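Local coordinates for protein putative immunoglobulin A1 protease (Bacteroides ovatus, PDB 3N6Z) that is of unproven function, named a putative immunoglobulin A1 protease, and winds much of its chain into stacked coils of parallel beta-strands, at residues G117-C130 and S142-L156. Sequence-based numbering, arbitrary orientation. Where two conformers were deposited one is given.
Sequences GDYPSFFGVLCGDC and SARQGIGIITGYLGL. With SO4 (sulfate ion), chain B.
Tyr-119 lies between Gln-145 and Tyr-153, and its backbone N-H gives a nearly straight bond to Gln-145 OE1 at 2.8 Å. A glutamine suits this place because its amide has a second use: NE2 sits 3.5 Å above the middle of the Tyr-119 ring, amide and ring planes only 24° apart. Gln-145 keeps CG beside its own backbone N (chi1 -62°) and is extended beyond, long enough to reach over the ring.

Followed outward from CB, the tyrosine ring has CG, CD2, CE2 and CZ beneath Gln-145 NE2, CZ closest at 3.6 Å, and Gly-146 O in its plane beside CD1; CE1 meets the edge of Tyr-153, whose ring stands at 80° in an offset edge-to-face pair, and the terminal OH approaches Tyr-153 CE1 and hydrogen-bonds a glycerol probably from the crystallisation liquor. Replacing Tyr-119 with an alanine would probably leave the Gln-145 amide without its stacking surface and Tyr-153 without its aromatic partner. Gly-152 must be small, since a CB would strike Tyr-119 CD1 and Gly-124 O.

Further along, Phe-122 N and Phe-123 N bond to Ile-149 O and Ile-150 O, while the Ser-121 hydroxyl suits its turn by giving to Tyr-119 O and accepting from Gly-124 N, an ST motif. Parallel strands follow: Leu-126 N bonds to Tyr-153 O, which also accepts from Thr-151 OG1. Leu-126 and Leu-154, branched and apolar as a buried face requires, pack CD2 against CD1, both touching Ile-168. Such in-register stacking is characteristic of successive coils in a parallel beta-solenoid.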
# COMPACT_ATOMS: atom_id res chain seq x y z
N GLY A 117 12.67 -12.10 -6.41
CA GLY A 117 11.56 -13.04 -6.19
C GLY A 117 10.26 -12.54 -6.74
O GLY A 117 10.19 -11.48 -7.37
N ASP A 118 9.21 -13.32 -6.53
CA ASP A 118 7.89 -12.94 -6.99
C ASP A 118 7.32 -11.84 -6.11
O ASP A 118 7.37 -11.92 -4.89
CB ASP A 118 6.94 -14.14 -6.96
CG ASP A 118 7.23 -15.14 -8.04
OD1 ASP A 118 7.94 -14.78 -8.98
OD2 ASP A 118 6.71 -16.26 -7.96
N TYR A 119 6.72 -10.84 -6.75
CA TYR A 119 6.08 -9.70 -6.08
C TYR A 119 6.92 -9.11 -4.95
O TYR A 119 6.52 -9.11 -3.78
CB TYR A 119 4.67 -10.08 -5.60
CG TYR A 119 3.74 -10.38 -6.71
CD1 TYR A 119 3.31 -9.36 -7.56
CD2 TYR A 119 3.29 -11.66 -6.94
CE1 TYR A 119 2.45 -9.62 -8.62
CE2 TYR A 119 2.44 -11.94 -8.03
CZ TYR A 119 2.01 -10.92 -8.84
OH TYR A 119 1.17 -11.19 -9.90
N PRO A 120 8.09 -8.55 -5.31
CA PRO A 120 8.92 -7.91 -4.29
C PRO A 120 8.14 -6.86 -3.49
O PRO A 120 7.57 -5.93 -4.07
CB PRO A 120 10.06 -7.28 -5.09
CG PRO A 120 10.07 -7.96 -6.39
CD PRO A 120 8.70 -8.48 -6.65
N SER A 121 8.15 -7.02 -2.17
CA SER A 121 7.31 -6.36 -1.22
C SER A 121 7.41 -7.15 0.09
O SER A 121 8.02 -8.22 0.14
CB SER A 121 5.83 -6.35 -1.67
OG SER A 121 5.29 -7.65 -1.74
N PHE A 122 6.75 -6.67 1.15
CA PHE A 122 6.81 -7.38 2.40
C PHE A 122 6.02 -8.70 2.29
O PHE A 122 6.60 -9.78 2.50
CB PHE A 122 6.34 -6.50 3.57
CG PHE A 122 6.70 -7.06 4.93
CD1 PHE A 122 7.99 -6.98 5.43
CD2 PHE A 122 5.73 -7.65 5.70
CE1 PHE A 122 8.32 -7.51 6.68
CE2 PHE A 122 6.06 -8.15 6.96
CZ PHE A 122 7.34 -8.05 7.44
N PHE A 123 4.74 -8.63 1.94
CA PHE A 123 3.84 -9.79 1.95
C PHE A 123 3.74 -10.52 0.61
O PHE A 123 3.36 -11.70 0.59
CB PHE A 123 2.44 -9.42 2.41
CG PHE A 123 2.36 -8.96 3.83
CD1 PHE A 123 2.60 -9.82 4.88
CD2 PHE A 123 2.08 -7.64 4.12
CE1 PHE A 123 2.55 -9.39 6.19
CE2 PHE A 123 2.01 -7.19 5.42
CZ PHE A 123 2.24 -8.07 6.46
N GLY A 124 3.97 -9.81 -0.51
CA GLY A 124 3.77 -10.41 -1.84
C GLY A 124 2.32 -10.40 -2.26
O GLY A 124 1.91 -9.57 -3.10
N VAL A 125 1.55 -11.27 -1.63
CA VAL A 125 0.09 -11.33 -1.74
C VAL A 125 -0.44 -11.43 -0.32
O VAL A 125 -0.14 -12.41 0.36
CB VAL A 125 -0.41 -12.52 -2.60
CG1 VAL A 125 -1.95 -12.62 -2.53
CG2 VAL A 125 0.12 -12.41 -4.05
N LEU A 126 -1.20 -10.42 0.12
CA LEU A 126 -1.74 -10.40 1.48
C LEU A 126 -3.20 -10.88 1.49
O LEU A 126 -4.08 -10.19 0.95
CB LEU A 126 -1.61 -9.01 2.11
CG LEU A 126 -2.16 -8.93 3.55
CD1 LEU A 126 -1.54 -9.96 4.53
CD2 LEU A 126 -1.99 -7.51 4.10
N CYS A 127 -3.40 -12.05 2.10
CA CYS A 127 -4.69 -12.63 2.35
C CYS A 127 -4.82 -12.65 3.87
O CYS A 127 -4.11 -13.37 4.53
CB CYS A 127 -4.83 -14.01 1.76
SG CYS A 127 -4.63 -14.10 -0.01
N GLY A 128 -5.68 -11.77 4.39
CA GLY A 128 -5.74 -11.47 5.82
C GLY A 128 -5.64 -10.00 6.09
O GLY A 128 -6.26 -9.19 5.38
N ASP A 129 -4.89 -9.65 7.12
CA ASP A 129 -4.88 -8.29 7.64
C ASP A 129 -3.46 -7.85 7.99
O ASP A 129 -2.68 -8.63 8.57
CB ASP A 129 -5.73 -8.15 8.92
CG ASP A 129 -7.21 -8.27 8.67
OD1 ASP A 129 -7.74 -9.40 8.63
OD2 ASP A 129 -7.81 -7.20 8.44
N CYS A 130 -3.15 -6.59 7.70
CA CYS A 130 -1.97 -5.94 8.23
C CYS A 130 -2.44 -4.64 8.84
O CYS A 130 -3.11 -3.83 8.17
CB CYS A 130 -0.96 -5.69 7.11
SG CYS A 130 0.52 -4.80 7.63
N SER A 142 10.87 -3.85 -8.96
CA SER A 142 10.68 -4.95 -9.92
C SER A 142 10.71 -4.39 -11.32
O SER A 142 10.14 -3.33 -11.56
CB SER A 142 9.33 -5.64 -9.69
OG SER A 142 9.08 -6.58 -10.72
N ALA A 143 11.39 -5.09 -12.23
CA ALA A 143 11.37 -4.77 -13.67
C ALA A 143 10.27 -5.49 -14.41
O ALA A 143 10.11 -5.29 -15.60
CB ALA A 143 12.72 -5.15 -14.31
N ARG A 144 9.52 -6.33 -13.72
CA ARG A 144 8.55 -7.24 -14.35
C ARG A 144 7.13 -7.24 -13.82
O ARG A 144 6.20 -7.64 -14.53
CB ARG A 144 9.08 -8.69 -14.23
CG ARG A 144 10.54 -8.87 -14.61
CD ARG A 144 10.83 -8.59 -16.07
NE ARG A 144 12.28 -8.67 -16.24
CZ ARG A 144 13.01 -7.95 -17.10
NH1 ARG A 144 12.44 -7.09 -17.95
NH2 ARG A 144 14.34 -8.12 -17.11
N GLN A 145 6.94 -6.84 -12.55
CA GLN A 145 5.66 -7.00 -11.86
C GLN A 145 5.22 -5.71 -11.19
O GLN A 145 6.03 -4.81 -10.90
CB GLN A 145 5.72 -8.11 -10.82
CG GLN A 145 6.00 -9.47 -11.41
CD GLN A 145 6.09 -10.53 -10.36
OE1 GLN A 145 6.95 -10.46 -9.48
NE2 GLN A 145 5.19 -11.51 -10.40
N GLY A 146 3.92 -5.65 -10.94
CA GLY A 146 3.31 -4.54 -10.23
C GLY A 146 3.39 -4.75 -8.73
O GLY A 146 3.00 -5.81 -8.22
N ILE A 147 3.89 -3.74 -8.03
CA ILE A 147 4.23 -3.89 -6.62
C ILE A 147 3.95 -2.62 -5.81
O ILE A 147 3.71 -1.56 -6.35
CB ILE A 147 5.67 -4.34 -6.41
CG1 ILE A 147 6.68 -3.26 -6.88
CG2 ILE A 147 5.96 -5.72 -7.01
CD1 ILE A 147 8.12 -3.54 -6.50
N GLY A 148 3.94 -2.80 -4.50
CA GLY A 148 3.95 -1.77 -3.49
C GLY A 148 4.83 -2.18 -2.34
O GLY A 148 5.30 -3.31 -2.29
N ILE A 149 5.10 -1.26 -1.40
CA ILE A 149 6.01 -1.59 -0.29
C ILE A 149 5.44 -2.69 0.58
O ILE A 149 6.14 -3.64 0.91
CB ILE A 149 6.38 -0.33 0.55
CG1 ILE A 149 7.41 0.49 -0.23
CG2 ILE A 149 6.92 -0.69 1.94
CD1 ILE A 149 7.51 1.97 0.18
N ILE A 150 4.19 -2.56 1.00
CA ILE A 150 3.62 -3.54 1.92
C ILE A 150 3.26 -4.84 1.20
O ILE A 150 3.55 -5.94 1.71
CB ILE A 150 2.42 -2.96 2.71
CG1 ILE A 150 2.86 -1.68 3.46
CG2 ILE A 150 1.85 -4.02 3.69
CD1 ILE A 150 1.90 -1.11 4.51
N THR A 151 2.70 -4.75 -0.00
CA THR A 151 2.34 -5.95 -0.74
C THR A 151 2.25 -5.69 -2.22
O THR A 151 2.05 -4.55 -2.65
CB THR A 151 1.03 -6.56 -0.18
OG1 THR A 151 0.88 -7.91 -0.62
CG2 THR A 151 -0.18 -5.70 -0.59
N GLY A 152 2.36 -6.76 -2.99
CA GLY A 152 2.09 -6.72 -4.43
C GLY A 152 0.60 -6.69 -4.66
O GLY A 152 0.09 -5.67 -5.10
N TYR A 153 -0.09 -7.78 -4.32
CA TYR A 153 -1.55 -7.83 -4.28
C TYR A 153 -2.03 -7.71 -2.86
O TYR A 153 -1.51 -8.38 -1.95
CB TYR A 153 -2.09 -9.15 -4.86
CG TYR A 153 -2.33 -9.11 -6.32
CD1 TYR A 153 -1.29 -9.07 -7.22
CD2 TYR A 153 -3.63 -9.04 -6.80
CE1 TYR A 153 -1.55 -9.00 -8.61
CE2 TYR A 153 -3.91 -8.97 -8.13
CZ TYR A 153 -2.90 -8.94 -9.03
OH TYR A 153 -3.24 -8.83 -10.37
N LEU A 154 -3.07 -6.90 -2.67
CA LEU A 154 -3.85 -6.86 -1.45
C LEU A 154 -5.17 -7.57 -1.74
O LEU A 154 -6.05 -7.05 -2.42
CB LEU A 154 -4.10 -5.45 -0.96
CG LEU A 154 -4.89 -5.35 0.36
CD1 LEU A 154 -4.23 -6.17 1.45
CD2 LEU A 154 -5.06 -3.88 0.76
N GLY A 155 -5.28 -8.78 -1.21
CA GLY A 155 -6.34 -9.69 -1.57
C GLY A 155 -6.11 -10.34 -2.93
O GLY A 155 -5.28 -9.90 -3.72
N LEU A 156 -6.89 -11.39 -3.18
CA LEU A 156 -6.94 -12.03 -4.49
C LEU A 156 -8.31 -11.80 -5.09
O LEU A 156 -9.29 -11.59 -4.39
CB LEU A 156 -6.66 -13.52 -4.36
CG LEU A 156 -5.22 -13.89 -4.00
CD1 LEU A 156 -5.11 -15.36 -3.63
CD2 LEU A 156 -4.30 -13.48 -5.14
S SO4 B . 15.09 -11.25 -15.06
O1 SO4 B . 14.60 -12.54 -15.58
O2 SO4 B . 15.89 -10.62 -16.13
O3 SO4 B . 13.97 -10.35 -14.70
O4 SO4 B . 15.93 -11.52 -13.89